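Major exported protein (Pseudomonas aeruginosa, PDB 3HE1) is a secreted protein of the Hcp family that, as in its relatives, probably assembles into ring-shaped components of the type VI secretion system. Local coordinates at residues I142-Y148 and L163-T169. Numbering follows the deposited sequence.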
loop_
_atom_site.group_PDB
_atom_site.type_symbol
_atom_site.label_atom_id
_atom_site.label_comp_id
_atom_site.label_asym_id
_atom_site.label_seq_id
_atom_site.Cartn_x
_atom_site.Cartn_y
_atom_site.Cartn_z
ATOM N N ILE A 142 4.091 -30.378 6.595
ATOM C CA ILE A 142 3.365 -29.242 6.009
ATOM C C ILE A 142 2.369 -28.616 7.002
ATOM O O ILE A 142 1.410 -29.266 7.421
ATOM C CB ILE A 142 2.616 -29.641 4.732
ATOM C CG1 ILE A 142 3.551 -30.390 3.788
ATOM C CG2 ILE A 142 2.007 -28.407 4.060
ATOM C CD1 ILE A 142 2.961 -30.589 2.402
ATOM N N VAL A 143 2.579 -27.353 7.364
ATOM C CA VAL A 143 1.809 -26.768 8.452
ATOM C C VAL A 143 0.612 -25.923 8.022
ATOM O O VAL A 143 -0.283 -25.673 8.821
ATOM C CB VAL A 143 2.708 -25.998 9.426
ATOM C CG1 VAL A 143 3.433 -26.986 10.331
ATOM C CG2 VAL A 143 3.705 -25.152 8.666
ATOM N N ASP A 144 0.590 -25.498 6.762
ATOM C CA ASP A 144 -0.573 -24.819 6.204
ATOM C C ASP A 144 -0.443 -24.571 4.715
ATOM O O ASP A 144 0.652 -24.494 4.164
ATOM C CB ASP A 144 -0.931 -23.521 6.949
ATOM C CG ASP A 144 0.255 -22.875 7.626
ATOM O OD1 ASP A 144 0.079 -22.367 8.751
ATOM O OD2 ASP A 144 1.359 -22.867 7.046
ATOM N N ILE A 145 -1.599 -24.524 4.061
ATOM C CA ILE A 145 -1.684 -24.233 2.633
ATOM C C ILE A 145 -2.750 -23.165 2.394
ATOM O O ILE A 145 -3.746 -23.088 3.105
ATOM C CB ILE A 145 -1.964 -25.501 1.784
ATOM C CG1 ILE A 145 -0.789 -26.477 1.873
ATOM C CG2 ILE A 145 -2.223 -25.140 0.323
ATOM C CD1 ILE A 145 -0.865 -27.602 0.876
ATOM N N LYS A 146 -2.499 -22.318 1.411
ATOM C CA LYS A 146 -3.442 -21.292 1.002
ATOM C C LYS A 146 -3.587 -21.363 -0.515
ATOM O O LYS A 146 -2.596 -21.286 -1.253
ATOM C CB LYS A 146 -2.963 -19.893 1.433
ATOM C CG LYS A 146 -3.462 -18.751 0.534
ATOM C CD LYS A 146 -3.290 -17.379 1.181
ATOM C CE LYS A 146 -3.790 -16.258 0.264
ATOM N NZ LYS A 146 -4.182 -15.010 0.996
ATOM N N ASP A 147 -4.819 -21.554 -0.972
ATOM C CA ASP A 147 -5.119 -21.496 -2.392
ATOM C C ASP A 147 -5.737 -20.143 -2.702
ATOM O O ASP A 147 -6.647 -19.709 -2.005
ATOM C CB ASP A 147 -6.068 -22.624 -2.773
ATOM C CG ASP A 147 -5.365 -23.959 -2.895
ATOM O OD1 ASP A 147 -4.118 -23.980 -3.040
ATOM O OD2 ASP A 147 -6.063 -24.991 -2.859
ATOM N N TYR A 148 -5.239 -19.470 -3.735
ATOM C CA TYR A 148 -5.764 -18.159 -4.107
ATOM C C TYR A 148 -5.560 -17.859 -5.592
ATOM O O TYR A 148 -4.622 -18.374 -6.195
ATOM C CB TYR A 148 -5.137 -17.067 -3.230
ATOM C CG TYR A 148 -3.628 -16.988 -3.292
ATOM C CD1 TYR A 148 -3.006 -15.903 -3.893
ATOM C CD2 TYR A 148 -2.822 -17.990 -2.749
ATOM C CE1 TYR A 148 -1.629 -15.810 -3.962
ATOM C CE2 TYR A 148 -1.428 -17.907 -2.818
ATOM C CZ TYR A 148 -0.844 -16.804 -3.426
ATOM O OH TYR A 148 0.524 -16.669 -3.513
ATOM N N LEU A 163 -2.861 -19.981 -7.937
ATOM C CA LEU A 163 -1.708 -20.019 -7.035
ATOM C C LEU A 163 -1.921 -20.816 -5.752
ATOM O O LEU A 163 -3.036 -21.201 -5.415
ATOM C CB LEU A 163 -1.259 -18.603 -6.677
ATOM C CG LEU A 163 -0.591 -17.783 -7.776
ATOM C CD1 LEU A 163 -0.074 -16.494 -7.181
ATOM C CD2 LEU A 163 0.536 -18.581 -8.411
ATOM N N GLU A 164 -0.832 -21.035 -5.027
ATOM C CA GLU A 164 -0.868 -21.925 -3.889
ATOM C C GLU A 164 0.448 -21.857 -3.121
ATOM O O GLU A 164 1.498 -22.265 -3.620
ATOM C CB GLU A 164 -1.153 -23.334 -4.388
ATOM C CG GLU A 164 -0.973 -24.435 -3.378
ATOM C CD GLU A 164 -1.478 -25.771 -3.912
ATOM O OE1 GLU A 164 -2.708 -26.017 -3.815
ATOM O OE2 GLU A 164 -0.646 -26.564 -4.430
ATOM N N ASP A 165 0.380 -21.313 -1.912
ATOM C CA ASP A 165 1.526 -21.242 -1.016
ATOM C C ASP A 165 1.505 -22.409 -0.055
ATOM O O ASP A 165 0.469 -22.705 0.530
ATOM C CB ASP A 165 1.474 -19.968 -0.172
ATOM C CG ASP A 165 1.360 -18.712 -1.002
ATOM O OD1 ASP A 165 1.754 -18.720 -2.188
ATOM O OD2 ASP A 165 0.887 -17.703 -0.445
ATOM N N VAL A 166 2.656 -23.041 0.150
ATOM C CA VAL A 166 2.751 -24.129 1.122
ATOM C C VAL A 166 3.855 -23.900 2.152
ATOM O O VAL A 166 4.950 -23.473 1.800
ATOM C CB VAL A 166 2.973 -25.477 0.427
ATOM C CG1 VAL A 166 3.066 -26.594 1.459
ATOM C CG2 VAL A 166 1.847 -25.742 -0.565
ATOM N N HIS A 167 3.554 -24.194 3.418
ATOM C CA HIS A 167 4.494 -23.991 4.524
ATOM C C HIS A 167 4.939 -25.284 5.176
ATOM O O HIS A 167 4.115 -26.117 5.550
ATOM C CB HIS A 167 3.866 -23.136 5.609
ATOM C CG HIS A 167 3.246 -21.890 5.104
ATOM N ND1 HIS A 167 3.355 -20.686 5.758
ATOM C CD2 HIS A 167 2.505 -21.648 3.989
ATOM C CE1 HIS A 167 2.699 -19.757 5.084
ATOM N NE2 HIS A 167 2.180 -20.320 4.002
ATOM N N PHE A 168 6.250 -25.421 5.339
ATOM C CA PHE A 168 6.833 -26.584 5.973
ATOM C C PHE A 168 7.588 -26.170 7.231
ATOM O O PHE A 168 8.316 -25.178 7.238
ATOM C CB PHE A 168 7.839 -27.256 5.046
ATOM C CG PHE A 168 7.389 -27.384 3.617
ATOM C CD1 PHE A 168 6.935 -28.608 3.125
ATOM C CD2 PHE A 168 7.465 -26.300 2.747
ATOM C CE1 PHE A 168 6.542 -28.748 1.791
ATOM C CE2 PHE A 168 7.073 -26.423 1.421
ATOM C CZ PHE A 168 6.615 -27.656 0.940
ATOM N N THR A 169 7.417 -26.931 8.298
ATOM C CA THR A 169 8.418 -26.954 9.331
ATOM C C THR A 169 9.299 -28.160 8.988
ATOM O O THR A 169 9.061 -28.825 7.975
ATOM C CB THR A 169 7.805 -27.039 10.733
ATOM O OG1 THR A 169 7.102 -28.278 10.882
ATOM C CG2 THR A 169 6.858 -25.852 10.956
#
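Neighbouring antiparallel strands of the Hcp beta fold meet here, 142-148 against 163-169, with a beta bulge at Val143 and Asp144 opposite His167. Val143 N donates to His167 O (2.7 Å), and His167 N returns a bond to Asp144 O; beyond the bulge, Lys146 and Asp165 form a regular hydrogen-bonded pair. On the face carrying Ile142, Ile145 and Val166, Ile145 lies alongside Val166 with CD1 3.6 Å from Val166 CG2, while Ile142 CG2 presses tightly on Val166 CG1 (3.3 Å). Helix 100-109 packs on both isoleucines. Further along this face the nearly coplanar carboxylates of Asp147 and Glu164 bring OD1 and OE1 to 2.6 Å; the other Glu164 oxygen, OE2, is held by Lys94 and Ser100. On the opposite face, with Leu163 and Asp165, the Tyr148 side chain leans over the partner strand because CG sits between its backbone N and carbonyl carbon (chi1 58°). Leu163 CB lies over one ring face, 3.9 Å from the centroid in a CH-pi contact, and Tyr148 OH donates to Asp165 OD1 on its syn side (2.7 Å). Thr93 also bonds that oxygen, tying three strands together. Residues 144-148 pair with a strand of a neighbouring subunit, continuing the sheet across the interface. The salt bridge from Lys94 to Glu164 OE2 probably offsets part of the negative charge gathered where the Asp147 and Glu164 carboxylates meet.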